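Local coordinates for protein uncharacterized hth-type transcriptional regulator YYBR (PDB 4A5N) that probably binds DNA as a dimeric, redox-responsive transcriptional activator of the MarR/DUF24 (HxlR-type) winged helix-turn-helix family, at residues B[15-18]-B[19-22]; B[38-42]-B[43-47]; B[54-57]-B[58-62]; B[92-95]-B[96-100]; B[105-108]-B[109-112]. The protein carries 1 engineered substitution. All coordinates share one frame; numbering follows the deposited sequence.

Overall arrangement
All five contacts are local, formed between successive turns of helix or at a helix start. Contacts 1 and 4 are partly buried; they pack on each other through Thr19 and Leu93, and both reach the second subunit. Contact 5 shares helix 94-115 with contact 4 but lies farther along, its centre about 21 Å from the centre of the chain; there the contact is at the surface and waters replace two backbone bonds. Contacts 2 and 3 belong to helices 42-48 and 54-66, which follow one another and meet through Phe42, Leu57 and Thr58. Contact 2 relies on charge and helix capping at the surface, contact 3 on leucine packing and a regular backbone ladder.

Contact 1. Residues B[15-18]-B[19-22]; sequences PVEF and TLDV
Thr19 and Leu20 are tied back to Pro15 and Val16 in the opening turns of helix 15-23, the first helix of this winged helix-turn-helix chain. The backbone ladder is firm at its start: Thr19 N donates to Pro15 O at 3.1 Å, Leu20 N to Val16 O at 3.0 Å and Asp21 N to Glu17 O at 2.9 Å. It slackens one step later, where the bond from Val22 N to Phe18 O is weak at 3.5 Å. Among polar side chains, Thr19 OG1 is hydrogen-bonded to Met100 O of the second subunit and also lies near Pro15 O, while Glu17 OE2 accepts from Ile30 N of that subunit. The helix is therefore bound to its dimer partner through both residues. The remaining van der Waals contacts are modest. Phe18 turns its ring off the helix, with CG anti to the backbone N (chi1 -176°), and packs on Leu111 of the second subunit. Val22 sets CG2 3.3 Å from Phe18 O. On another flank lies the apolar pair, Leu20 CD1 4.4 Å from Val16 CG1. Glu17 folds at chi2 (-56°) and crosses the leucine at a slant, bringing OE1 to 3.6 Å from Leu20 CD1.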
loop_
_atom_site.group_PDB
_atom_site.type_symbol
_atom_site.label_atom_id
_atom_site.label_comp_id
_atom_site.label_asym_id
_atom_site.label_seq_id
_atom_site.Cartn_x
_atom_site.Cartn_y
_atom_site.Cartn_z
ATOM N N PRO B 15 -3.152 10.334 -6.225
ATOM C CA PRO B 15 -4.199 9.305 -6.012
ATOM C C PRO B 15 -3.682 7.919 -5.584
ATOM O O PRO B 15 -4.417 7.194 -4.909
ATOM C CB PRO B 15 -4.957 9.274 -7.342
ATOM C CG PRO B 15 -4.008 9.817 -8.350
ATOM C CD PRO B 15 -3.002 10.694 -7.645
ATOM N N VAL B 16 -2.429 7.581 -5.929
ATOM C CA VAL B 16 -1.789 6.338 -5.461
ATOM C C VAL B 16 -1.570 6.384 -3.941
ATOM O O VAL B 16 -1.958 5.450 -3.200
ATOM C CB VAL B 16 -0.433 6.111 -6.143
ATOM C CG1 VAL B 16 0.202 4.822 -5.646
ATOM C CG2 VAL B 16 -0.581 6.027 -7.650
ATOM N N GLU B 17 -1.023 7.485 -3.466
ATOM C CA GLU B 17 -0.845 7.658 -2.019
ATOM C C GLU B 17 -2.218 7.765 -1.291
ATOM O O GLU B 17 -2.368 7.329 -0.155
ATOM C CB GLU B 17 0.044 8.869 -1.733
ATOM C CG GLU B 17 1.441 8.847 -2.377
ATOM C CD GLU B 17 2.271 7.607 -2.019
ATOM O OE1 GLU B 17 1.878 6.889 -1.075
ATOM O OE2 GLU B 17 3.325 7.370 -2.656
ATOM N N PHE B 18 -3.212 8.346 -1.958
ATOM C CA PHE B 18 -4.574 8.452 -1.388
ATOM C C PHE B 18 -5.129 7.030 -1.117
ATOM O O PHE B 18 -5.659 6.742 -0.026
ATOM C CB PHE B 18 -5.471 9.255 -2.351
ATOM C CG PHE B 18 -6.846 9.505 -1.832
ATOM C CD1 PHE B 18 -7.118 10.630 -1.067
ATOM C CD2 PHE B 18 -7.875 8.611 -2.095
ATOM C CE1 PHE B 18 -8.391 10.866 -0.566
ATOM C CE2 PHE B 18 -9.141 8.830 -1.592
ATOM C CZ PHE B 18 -9.402 9.964 -0.836
ATOM N N THR B 19 -4.950 6.130 -2.086
ATOM C CA THR B 19 -5.369 4.753 -1.896
ATOM C C THR B 19 -4.581 4.019 -0.820
ATOM O O THR B 19 -5.169 3.309 -0.005
ATOM C CB THR B 19 -5.329 3.977 -3.202
ATOM O OG1 THR B 19 -6.125 4.680 -4.153
ATOM C CG2 THR B 19 -5.859 2.580 -3.004
ATOM N N LEU B 20 -3.270 4.190 -0.818
ATOM C CA LEU B 20 -2.424 3.544 0.179
ATOM C C LEU B 20 -2.727 4.041 1.606
ATOM O O LEU B 20 -2.562 3.296 2.574
ATOM C CB LEU B 20 -0.971 3.750 -0.169
ATOM C CG LEU B 20 -0.348 2.868 -1.229
ATOM C CD1 LEU B 20 1.028 3.410 -1.597
ATOM C CD2 LEU B 20 -0.203 1.413 -0.777
ATOM N N ASP B 21 -3.210 5.273 1.742
ATOM C CA ASP B 21 -3.617 5.802 3.061
ATOM C C ASP B 21 -4.886 5.099 3.590
ATOM O O ASP B 21 -5.093 4.994 4.793
ATOM C CB ASP B 21 -3.830 7.310 2.984
ATOM C CG ASP B 21 -3.755 7.984 4.331
ATOM O OD1 ASP B 21 -2.835 7.649 5.133
ATOM O OD2 ASP B 21 -4.604 8.872 4.584
ATOM N N VAL B 22 -5.714 4.582 2.688
ATOM C CA VAL B 22 -6.907 3.861 3.108
ATOM C C VAL B 22 -6.621 2.401 3.479
ATOM O O VAL B 22 -7.208 1.880 4.436
ATOM C CB VAL B 22 -8.005 3.927 2.033
ATOM C CG1 VAL B 22 -9.310 3.328 2.569
ATOM C CG2 VAL B 22 -8.227 5.371 1.606
#

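Contact 2. Residues B[38-42]-B[43-47]; sequences GKKRF and NEFRR. With BME (beta-mercaptoethanol), chain F.
Arg41 and Glu44 lay their flat groups over each other at the start of helix 42-48. The guanidinium and carboxylate planes are only 10° apart, and Glu44 OE1 sits above one guanidinium face, 3.6 Å from Arg41 NH1. This salt bridge is a matter of charge, since no N-H of the guanidinium points at the oxygen. The same OE1 takes the backbone Arg41 N in a nearly straight hydrogen bond of 2.8 Å, through the lone pair facing away from the other carboxylate oxygen. With Arg41 at the N-cap, this is the backbone half of a capping box. A water donates to both Glu44 OE1 and Lys39 O, linking the carboxylate to the chain before the cap. Lys40 runs across Phe45 at about a right angle, its CB over the ring face in a CH-pi contact, 4.0 Å from the centroid. Farther out, the lysine bends back so that NZ donates to Gly38 O at 2.8 Å and forms a salt bridge with Asp37. Phe42 and Phe45 pack on Leu57 of helix 54-66; Phe45 also meets Leu31 and Met35 of helix 28-35, while Lys40 pairs by backbone with Tyr84 of strand 81-86.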
loop_
_atom_site.group_PDB
_atom_site.type_symbol
_atom_site.label_atom_id
_atom_site.label_comp_id
_atom_site.label_asym_id
_atom_site.label_seq_id
_atom_site.Cartn_x
_atom_site.Cartn_y
_atom_site.Cartn_z
ATOM N N GLY B 38 -16.503 -13.028 4.440
ATOM C CA GLY B 38 -17.605 -12.738 5.375
ATOM C C GLY B 38 -17.190 -12.105 6.699
ATOM O O GLY B 38 -16.005 -11.997 7.003
ATOM N N LYS B 39 -18.191 -11.737 7.497
ATOM C CA LYS B 39 -18.027 -10.903 8.699
ATOM C C LYS B 39 -17.190 -11.624 9.750
ATOM O O LYS B 39 -17.181 -12.862 9.766
ATOM C CB LYS B 39 -19.426 -10.496 9.236
ATOM C CG LYS B 39 -20.129 -11.482 10.176
ATOM C CD LYS B 39 -20.807 -12.639 9.462
ATOM C CE LYS B 39 -21.517 -13.599 10.430
ATOM N NZ LYS B 39 -22.834 -13.145 10.966
ATOM N N LYS B 40 -16.478 -10.856 10.586
ATOM C CA LYS B 40 -15.597 -11.384 11.617
ATOM C C LYS B 40 -15.804 -10.656 12.941
ATOM O O LYS B 40 -16.082 -9.459 12.964
ATOM C CB LYS B 40 -14.105 -11.247 11.208
ATOM C CG LYS B 40 -13.700 -11.952 9.923
ATOM C CD LYS B 40 -13.826 -13.472 10.072
ATOM C CE LYS B 40 -13.353 -14.267 8.859
ATOM N NZ LYS B 40 -14.247 -14.079 7.667
ATOM N N ARG B 41 -15.642 -11.372 14.046
ATOM C CA ARG B 41 -15.681 -10.736 15.355
ATOM C C ARG B 41 -14.264 -10.320 15.714
ATOM O O ARG B 41 -13.298 -10.845 15.181
ATOM C CB ARG B 41 -16.272 -11.669 16.428
ATOM C CG ARG B 41 -17.605 -12.306 16.070
ATOM C CD ARG B 41 -18.067 -13.252 17.157
ATOM N NE ARG B 41 -17.184 -14.420 17.303
ATOM C CZ ARG B 41 -17.220 -15.468 16.498
ATOM N NH1 ARG B 41 -18.087 -15.512 15.498
ATOM N NH2 ARG B 41 -16.416 -16.495 16.701
ATOM N N PHE B 42 -14.162 -9.415 16.677
ATOM C CA PHE B 42 -12.904 -8.847 17.133
ATOM C C PHE B 42 -11.915 -9.934 17.544
ATOM O O PHE B 42 -10.780 -9.934 17.096
ATOM C CB PHE B 42 -13.229 -7.938 18.326
ATOM C CG PHE B 42 -12.114 -7.060 18.782
ATOM C CD1 PHE B 42 -11.897 -5.831 18.183
ATOM C CD2 PHE B 42 -11.343 -7.412 19.906
ATOM C CE1 PHE B 42 -10.909 -4.988 18.621
ATOM C CE2 PHE B 42 -10.354 -6.563 20.356
ATOM C CZ PHE B 42 -10.125 -5.352 19.709
ATOM N N ASN B 43 -12.375 -10.881 18.341
ATOM C CA ASN B 43 -11.570 -12.039 18.729
ATOM C C ASN B 43 -11.079 -12.938 17.575
ATOM O O ASN B 43 -10.024 -13.564 17.682
ATOM C CB ASN B 43 -12.306 -12.860 19.796
ATOM C CG ASN B 43 -12.258 -12.218 21.192
ATOM O OD1 ASN B 43 -12.929 -12.682 22.119
ATOM N ND2 ASN B 43 -11.505 -11.147 21.331
ATOM N N GLU B 44 -11.815 -12.982 16.461
ATOM C CA GLU B 44 -11.349 -13.742 15.310
ATOM C C GLU B 44 -10.134 -13.064 14.686
ATOM O O GLU B 44 -9.224 -13.747 14.228
ATOM C CB GLU B 44 -12.449 -13.917 14.263
ATOM C CG GLU B 44 -13.630 -14.710 14.779
ATOM C CD GLU B 44 -14.686 -14.998 13.738
ATOM O OE1 GLU B 44 -15.499 -14.086 13.473
ATOM O OE2 GLU B 44 -14.722 -16.148 13.211
ATOM N N PHE B 45 -10.154 -11.732 14.662
ATOM C CA PHE B 45 -9.045 -10.935 14.152
ATOM C C PHE B 45 -7.802 -11.084 15.046
ATOM O O PHE B 45 -6.699 -11.125 14.500
ATOM C CB PHE B 45 -9.372 -9.458 14.094
ATOM C CG PHE B 45 -10.338 -9.063 13.009
ATOM C CD1 PHE B 45 -10.119 -9.407 11.682
ATOM C CD2 PHE B 45 -11.412 -8.260 13.312
ATOM C CE1 PHE B 45 -11.005 -8.970 10.696
ATOM C CE2 PHE B 45 -12.288 -7.813 12.332
ATOM C CZ PHE B 45 -12.068 -8.165 11.032
ATOM N N ARG B 46 -7.979 -11.096 16.371
ATOM C CA ARG B 46 -6.858 -11.289 17.301
ATOM C C ARG B 46 -6.162 -12.628 17.071
ATOM O O ARG B 46 -4.930 -12.765 17.279
ATOM C CB ARG B 46 -7.308 -11.231 18.767
ATOM C CG ARG B 46 -7.587 -9.858 19.329
ATOM C CD ARG B 46 -8.317 -9.972 20.660
ATOM N NE ARG B 46 -7.427 -10.448 21.736
ATOM C CZ ARG B 46 -7.824 -10.822 22.952
ATOM N NH1 ARG B 46 -9.108 -10.765 23.292
ATOM N NH2 ARG B 46 -6.920 -11.236 23.852
ATOM N N ARG B 47 -6.944 -13.648 16.730
ATOM C CA ARG B 47 -6.360 -14.952 16.391
ATOM C C ARG B 47 -5.664 -14.869 15.032
ATOM O O ARG B 47 -4.701 -15.571 14.793
ATOM C CB ARG B 47 -7.435 -16.047 16.340
ATOM C CG ARG B 47 -8.105 -16.314 17.674
ATOM C CD ARG B 47 -9.385 -17.137 17.545
ATOM N NE ARG B 47 -10.009 -17.117 18.845
ATOM C CZ ARG B 47 -11.270 -16.820 19.090
ATOM N NH1 ARG B 47 -12.135 -16.564 18.106
ATOM N NH2 ARG B 47 -11.671 -16.798 20.330
HETATM C C1 BME F . -14.926 -14.720 21.151
HETATM C C2 BME F . -15.104 -16.159 20.818
HETATM O O1 BME F . -15.643 -13.976 20.143
HETATM S S2 BME F . -14.831 -16.232 19.036
HETATM O O HOH W 1 -17.738 -14.222 12.232
#

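Contact 3. Residues B[54-57]-B[58-62]; sequences QRML and TLQLR
Helix 54-66 follows helix 42-48 in the winged helix-turn-helix, the place of the probable recognition helix, and its first turns hold Leu57 against Leu61 and Met56 against Gln60. The two leucines run in parallel from adjacent turns, Leu57 CG 3.8 Å from Leu61 CD1. They form a buried stripe on which Leu31 of helix 28-35 packs. Met56 and Gln60 run alongside each other in the same manner. The bend at chi2 of Met56 (61°) brings SD to 3.7 Å from Gln60 NE2, and Trp27 packs against both residues. Beneath, the backbone is regular: Gln60 N donates to Met56 O at 2.9 Å, nearly straight, and Leu61 N to Leu57 O at 2.9 Å. Thr58 N reaches Gln54 O at 3.0 Å, with Thr58 OG1 close to that same carbonyl. The chemistry divides the helix: Leu57 and Leu61 fasten the inner side to the core, while Gln54, Arg55, Leu59 and Arg62 lie exposed, consistent with a helix that could present polar groups to DNA.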
loop_
_atom_site.group_PDB
_atom_site.type_symbol
_atom_site.label_atom_id
_atom_site.label_comp_id
_atom_site.label_asym_id
_atom_site.label_seq_id
_atom_site.Cartn_x
_atom_site.Cartn_y
_atom_site.Cartn_z
ATOM N N GLN B 54 -4.830 -5.177 21.430
ATOM C CA GLN B 54 -6.278 -4.933 21.310
ATOM C C GLN B 54 -6.616 -3.447 21.013
ATOM O O GLN B 54 -7.513 -3.163 20.209
ATOM C CB GLN B 54 -7.006 -5.447 22.548
ATOM C CG GLN B 54 -6.899 -6.949 22.742
ATOM C CD GLN B 54 -7.732 -7.420 23.913
ATOM O OE1 GLN B 54 -8.945 -7.238 23.912
ATOM N NE2 GLN B 54 -7.088 -8.021 24.922
ATOM N N ARG B 55 -5.884 -2.497 21.609
ATOM C CA ARG B 55 -6.080 -1.065 21.270
ATOM C C ARG B 55 -5.771 -0.726 19.807
ATOM O O ARG B 55 -6.502 0.030 19.166
ATOM C CB ARG B 55 -5.251 -0.125 22.174
ATOM C CG ARG B 55 -5.885 1.259 22.326
ATOM C CD ARG B 55 -5.110 2.202 23.266
ATOM N NE ARG B 55 -5.571 2.198 24.666
ATOM C CZ ARG B 55 -6.699 2.748 25.127
ATOM N NH1 ARG B 55 -7.576 3.339 24.316
ATOM N NH2 ARG B 55 -6.968 2.683 26.428
ATOM N N MET B 56 -4.688 -1.284 19.284
ATOM C CA MET B 56 -4.310 -1.079 17.892
ATOM C C MET B 56 -5.343 -1.717 16.940
ATOM O O MET B 56 -5.706 -1.111 15.961
ATOM C CB MET B 56 -2.914 -1.646 17.622
ATOM C CG MET B 56 -2.451 -1.485 16.175
ATOM S SD MET B 56 -2.354 0.249 15.694
ATOM C CE MET B 56 -0.770 0.696 16.411
ATOM N N LEU B 57 -5.812 -2.923 17.242
ATOM C CA LEU B 57 -6.874 -3.526 16.416
ATOM C C LEU B 57 -8.124 -2.638 16.382
ATOM O O LEU B 57 -8.738 -2.412 15.293
ATOM C CB LEU B 57 -7.197 -4.933 16.938
ATOM C CG LEU B 57 -8.306 -5.707 16.192
ATOM C CD1 LEU B 57 -7.907 -5.870 14.721
ATOM C CD2 LEU B 57 -8.623 -7.065 16.820
ATOM N N THR B 58 -8.530 -2.137 17.553
ATOM C CA THR B 58 -9.712 -1.281 17.623
ATOM C C THR B 58 -9.502 -0.021 16.772
ATOM O O THR B 58 -10.387 0.386 16.084
ATOM C CB THR B 58 -10.042 -0.847 19.080
ATOM O OG1 THR B 58 -10.350 -1.998 19.849
ATOM C CG2 THR B 58 -11.249 0.128 19.125
ATOM N N LEU B 59 -8.319 0.583 16.848
ATOM C CA LEU B 59 -7.995 1.815 16.120
ATOM C C LEU B 59 -7.989 1.573 14.628
ATOM O O LEU B 59 -8.607 2.352 13.870
ATOM C CB LEU B 59 -6.647 2.378 16.580
ATOM C CG LEU B 59 -6.040 3.673 16.006
ATOM C CD1 LEU B 59 -7.095 4.770 15.804
ATOM C CD2 LEU B 59 -4.939 4.142 16.964
ATOM N N GLN B 60 -7.328 0.488 14.198
ATOM C CA GLN B 60 -7.295 0.166 12.762
ATOM C C GLN B 60 -8.701 -0.070 12.223
ATOM O O GLN B 60 -9.049 0.381 11.110
ATOM C CB GLN B 60 -6.415 -1.073 12.466
ATOM C CG GLN B 60 -4.930 -0.902 12.782
ATOM C CD GLN B 60 -4.256 0.131 11.903
ATOM O OE1 GLN B 60 -4.158 -0.030 10.689
ATOM N NE2 GLN B 60 -3.848 1.222 12.505
ATOM N N LEU B 61 -9.516 -0.787 12.992
ATOM C CA LEU B 61 -10.895 -1.061 12.550
ATOM C C LEU B 61 -11.752 0.228 12.527
ATOM O O LEU B 61 -12.583 0.380 11.657
ATOM C CB LEU B 61 -11.552 -2.164 13.411
ATOM C CG LEU B 61 -11.062 -3.604 13.219
ATOM C CD1 LEU B 61 -11.472 -4.498 14.400
ATOM C CD2 LEU B 61 -11.546 -4.195 11.888
ATOM N N ARG B 62 -11.544 1.129 13.487
ATOM C CA ARG B 62 -12.267 2.415 13.539
ATOM C C ARG B 62 -11.930 3.269 12.317
ATOM O O ARG B 62 -12.809 3.925 11.730
ATOM C CB ARG B 62 -11.948 3.209 14.840
ATOM C CG ARG B 62 -12.820 2.851 16.040
ATOM C CD ARG B 62 -12.577 3.802 17.214
ATOM N NE ARG B 62 -13.636 3.735 18.233
ATOM C CZ ARG B 62 -14.469 4.733 18.565
ATOM N NH1 ARG B 62 -14.393 5.940 17.988
ATOM N NH2 ARG B 62 -15.394 4.528 19.503
#

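Contact 4. Residues B[92-95]-B[96-100]; sequences TLEP and IVLQM
Leu93 and Ile96 meet where the long helix 94-115 of this winged helix-turn-helix dimer gets under way, making its buried flank. Leu93 CD2 lies 4.4 Å from Ile96 CD1, and Trp103 of the second subunit packs on both. Leu93 and Val97 also press on Phe32. Their backbones are well joined, Val97 N donating to Leu93 O at 3.0 Å in a bond of 169°. The next rung, Leu98 N to Glu94 O, is shorter at 2.8 Å. The other side is looser and more open to solvent. Partly exposed Glu94 extends beside Leu98, with OE2 4.0 Å from Leu98 CD1, while its OE1 forms a salt bridge with Arg91. Pro95 is largely exposed, although Gln99 packs on Pro95 of the second subunit. A water bridges the opening turn, donating to Thr92 O and accepting from Ile96 N at 2.9 Å. Gln99 NE2 bonds to Gln99 OE1 of the second subunit and donates weakly to the intrachain Pro95 O at 3.2 Å, the oxygen that Gln99 N holds at 3.0 Å.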
loop_
_atom_site.group_PDB
_atom_site.type_symbol
_atom_site.label_atom_id
_atom_site.label_comp_id
_atom_site.label_asym_id
_atom_site.label_seq_id
_atom_site.Cartn_x
_atom_site.Cartn_y
_atom_site.Cartn_z
ATOM N N THR B 92 -14.987 -2.674 -3.373
ATOM C CA THR B 92 -14.335 -2.120 -4.588
ATOM C C THR B 92 -12.810 -2.140 -4.514
ATOM O O THR B 92 -12.164 -2.095 -5.555
ATOM C CB THR B 92 -14.815 -0.689 -4.998
ATOM O OG1 THR B 92 -14.294 0.290 -4.106
ATOM C CG2 THR B 92 -16.327 -0.640 -5.015
ATOM N N LEU B 93 -12.257 -2.237 -3.300
ATOM C CA LEU B 93 -10.819 -2.438 -3.125
ATOM C C LEU B 93 -10.404 -3.888 -3.159
ATOM O O LEU B 93 -9.215 -4.178 -3.169
ATOM C CB LEU B 93 -10.336 -1.899 -1.754
ATOM C CG LEU B 93 -10.109 -0.425 -1.535
ATOM C CD1 LEU B 93 -10.062 -0.105 -0.046
ATOM C CD2 LEU B 93 -8.849 0.113 -2.198
ATOM N N GLU B 94 -11.352 -4.816 -3.226
ATOM C CA GLU B 94 -11.003 -6.249 -3.236
ATOM C C GLU B 94 -10.038 -6.714 -4.365
ATOM O O GLU B 94 -9.084 -7.476 -4.092
ATOM C CB GLU B 94 -12.273 -7.105 -3.079
ATOM C CG GLU B 94 -12.071 -8.579 -3.362
ATOM C CD GLU B 94 -13.323 -9.424 -3.054
ATOM O OE1 GLU B 94 -14.267 -8.917 -2.393
ATOM O OE2 GLU B 94 -13.311 -10.594 -3.477
ATOM N N PRO B 95 -10.229 -6.241 -5.616
ATOM C CA PRO B 95 -9.306 -6.645 -6.689
ATOM C C PRO B 95 -7.877 -6.238 -6.445
ATOM O O PRO B 95 -6.955 -7.041 -6.657
ATOM C CB PRO B 95 -9.903 -5.948 -7.940
ATOM C CG PRO B 95 -11.372 -5.911 -7.629
ATOM C CD PRO B 95 -11.485 -5.651 -6.159
ATOM N N ILE B 96 -7.700 -5.033 -5.932
ATOM C CA ILE B 96 -6.376 -4.532 -5.600
ATOM C C ILE B 96 -5.784 -5.391 -4.455
ATOM O O ILE B 96 -4.657 -5.842 -4.562
ATOM C CB ILE B 96 -6.409 -3.053 -5.175
ATOM C CG1 ILE B 96 -6.554 -2.136 -6.413
ATOM C CG2 ILE B 96 -5.158 -2.733 -4.325
ATOM C CD1 ILE B 96 -7.005 -0.712 -6.129
ATOM N N VAL B 97 -6.576 -5.639 -3.406
ATOM C CA VAL B 97 -6.087 -6.478 -2.273
ATOM C C VAL B 97 -5.738 -7.896 -2.723
ATOM O O VAL B 97 -4.678 -8.406 -2.370
ATOM C CB VAL B 97 -7.028 -6.451 -1.058
ATOM C CG1 VAL B 97 -6.604 -7.483 -0.021
ATOM C CG2 VAL B 97 -7.007 -5.076 -0.456
ATOM N N LEU B 98 -6.567 -8.510 -3.569
ATOM C CA LEU B 98 -6.241 -9.833 -4.071
ATOM C C LEU B 98 -4.952 -9.833 -4.946
ATOM O O LEU B 98 -4.135 -10.726 -4.804
ATOM C CB LEU B 98 -7.437 -10.490 -4.767
ATOM C CG LEU B 98 -8.618 -10.913 -3.879
ATOM C CD1 LEU B 98 -9.664 -11.606 -4.749
ATOM C CD2 LEU B 98 -8.214 -11.822 -2.726
ATOM N N GLN B 99 -4.728 -8.797 -5.759
ATOM C CA GLN B 99 -3.484 -8.671 -6.492
ATOM C C GLN B 99 -2.259 -8.586 -5.615
ATOM O O GLN B 99 -1.228 -9.229 -5.949
ATOM C CB GLN B 99 -3.521 -7.491 -7.422
ATOM C CG GLN B 99 -4.367 -7.796 -8.638
ATOM C CD GLN B 99 -4.520 -6.581 -9.492
ATOM O OE1 GLN B 99 -3.593 -6.176 -10.207
ATOM N NE2 GLN B 99 -5.715 -5.965 -9.413
ATOM N N MET B 100 -2.374 -7.849 -4.516
ATOM C CA MET B 100 -1.283 -7.761 -3.545
ATOM C C MET B 100 -0.984 -9.149 -2.950
ATOM O O MET B 100 0.186 -9.539 -2.811
ATOM C CB MET B 100 -1.592 -6.746 -2.453
ATOM C CG MET B 100 -1.684 -5.313 -2.986
ATOM S SD MET B 100 -1.849 -4.013 -1.779
ATOM C CE MET B 100 -3.201 -4.448 -0.728
HETATM O O HOH W 2 -9.608 -2.863 -6.229
#

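Contact 5. Residues B[105-108]-B[109-112]; sequences ESNR and DVLE
Asn107 and Leu111 keep the backbone ladder of helix 94-115 going just past a kink: Leu111 N donates to Asn107 O at 2.9 Å in a nearly straight bond, and Glu112 N to Arg108 O at 3.1 Å. At the two preceding amides water takes over. Asp109 N and Val110 N have no bond to the preceding turn; instead one water accepts from Asp109 N at 3.2 Å and donates to Glu105 O, and a second accepts from Val110 N at 2.9 Å and donates to Ser106 O at 2.9 Å. Among van der Waals contacts, Val110 CG1 is wedged between N and C of its own backbone (chi1 71°), 3.6 Å from Asn107 OD1. These two side chains run abreast, while Asn107 ND2 bonds back to Trp103 O. As for charge, Arg108 and Glu112 also run together, but their charged ends stay beyond salt-bridge distance, and Glu112 is modelled in two conformers. Arg108 makes its cation-pi contact with Phe18 of the second subunit, on which Leu111 packs as well. The arrangement is a kink in a long helix where water stands in for two backbone bonds; this helix meets the dimer partner through Asn107, Arg108 and Leu111, in a MarR-like winged-helix protein.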
loop_
_atom_site.group_PDB
_atom_site.type_symbol
_atom_site.label_atom_id
_atom_site.label_comp_id
_atom_site.label_asym_id
_atom_site.label_seq_id
_atom_site.Cartn_x
_atom_site.Cartn_y
_atom_site.Cartn_z
ATOM N N GLU B 105 2.747 -13.476 -2.803
ATOM C CA GLU B 105 2.982 -14.931 -2.800
ATOM C C GLU B 105 3.985 -15.359 -3.863
ATOM O O GLU B 105 4.923 -16.085 -3.581
ATOM C CB GLU B 105 1.678 -15.706 -3.040
ATOM C CG GLU B 105 0.946 -16.005 -1.766
ATOM C CD GLU B 105 -0.452 -16.542 -1.994
ATOM O OE1 GLU B 105 -0.955 -16.476 -3.144
ATOM O OE2 GLU B 105 -1.054 -16.985 -1.005
ATOM N N SER B 106 3.738 -14.916 -5.088
ATOM C CA SER B 106 4.594 -15.169 -6.231
ATOM C C SER B 106 6.038 -14.679 -6.066
ATOM O O SER B 106 6.950 -15.344 -6.558
ATOM C CB SER B 106 3.980 -14.530 -7.464
ATOM O OG SER B 106 2.870 -15.301 -7.879
ATOM N N ASN B 107 6.250 -13.570 -5.351
ATOM C CA ASN B 107 7.515 -12.867 -5.430
ATOM C C ASN B 107 8.336 -12.887 -4.178
ATOM O O ASN B 107 9.394 -12.284 -4.148
ATOM C CB ASN B 107 7.294 -11.453 -5.975
ATOM C CG ASN B 107 6.908 -11.492 -7.441
ATOM O OD1 ASN B 107 7.699 -11.952 -8.263
ATOM N ND2 ASN B 107 5.661 -11.104 -7.769
ATOM N N ARG B 108 7.870 -13.635 -3.180
ATOM C CA ARG B 108 8.494 -13.649 -1.884
ATOM C C ARG B 108 9.950 -14.104 -2.034
ATOM O O ARG B 108 10.852 -13.448 -1.515
ATOM C CB ARG B 108 7.734 -14.563 -0.952
ATOM C CG ARG B 108 8.304 -14.652 0.456
ATOM C CD ARG B 108 7.325 -15.352 1.398
ATOM N NE ARG B 108 6.207 -14.490 1.833
ATOM C CZ ARG B 108 6.184 -13.715 2.941
ATOM N NH1 ARG B 108 7.249 -13.635 3.753
ATOM N NH2 ARG B 108 5.098 -12.998 3.227
ATOM N N ASP B 109 10.157 -15.184 -2.784
ATOM C CA ASP B 109 11.501 -15.760 -2.969
ATOM C C ASP B 109 12.451 -14.793 -3.696
ATOM O O ASP B 109 13.630 -14.675 -3.345
ATOM C CB ASP B 109 11.420 -17.066 -3.755
ATOM C CG ASP B 109 10.757 -18.205 -2.963
ATOM O OD1 ASP B 109 10.825 -18.211 -1.714
ATOM O OD2 ASP B 109 10.172 -19.104 -3.607
ATOM N N VAL B 110 11.951 -14.087 -4.701
ATOM C CA VAL B 110 12.822 -13.197 -5.474
ATOM C C VAL B 110 13.092 -11.863 -4.784
ATOM O O VAL B 110 14.175 -11.314 -4.907
ATOM C CB VAL B 110 12.333 -12.991 -6.922
ATOM C CG1 VAL B 110 11.091 -12.142 -6.958
ATOM C CG2 VAL B 110 13.463 -12.368 -7.758
ATOM N N LEU B 111 12.133 -11.382 -4.009
ATOM C CA LEU B 111 12.384 -10.215 -3.167
ATOM C C LEU B 111 13.453 -10.544 -2.140
ATOM O O LEU B 111 14.315 -9.704 -1.829
ATOM C CB LEU B 111 11.113 -9.769 -2.480
ATOM C CG LEU B 111 10.606 -8.460 -3.045
ATOM C CD1 LEU B 111 9.208 -8.206 -2.486
ATOM C CD2 LEU B 111 11.553 -7.323 -2.682
ATOM N N GLU B 112 13.420 -11.773 -1.638
ATOM C CA GLU B 112 14.428 -12.226 -0.681
ATOM C C GLU B 112 15.832 -12.273 -1.315
ATOM O O GLU B 112 16.819 -11.976 -0.635
ATOM C CB GLU B 112 14.018 -13.588 -0.079
ATOM C CG GLU B 112 13.309 -13.549 1.285
ATOM C CD GLU B 112 12.161 -12.553 1.383
ATOM O OE1 GLU B 112 12.422 -11.359 1.686
ATOM O OE2 GLU B 112 10.992 -12.972 1.223
HETATM O O HOH W 3 7.706 -16.838 -3.936
HETATM O O HOH W 4 9.870 -15.487 -6.215
#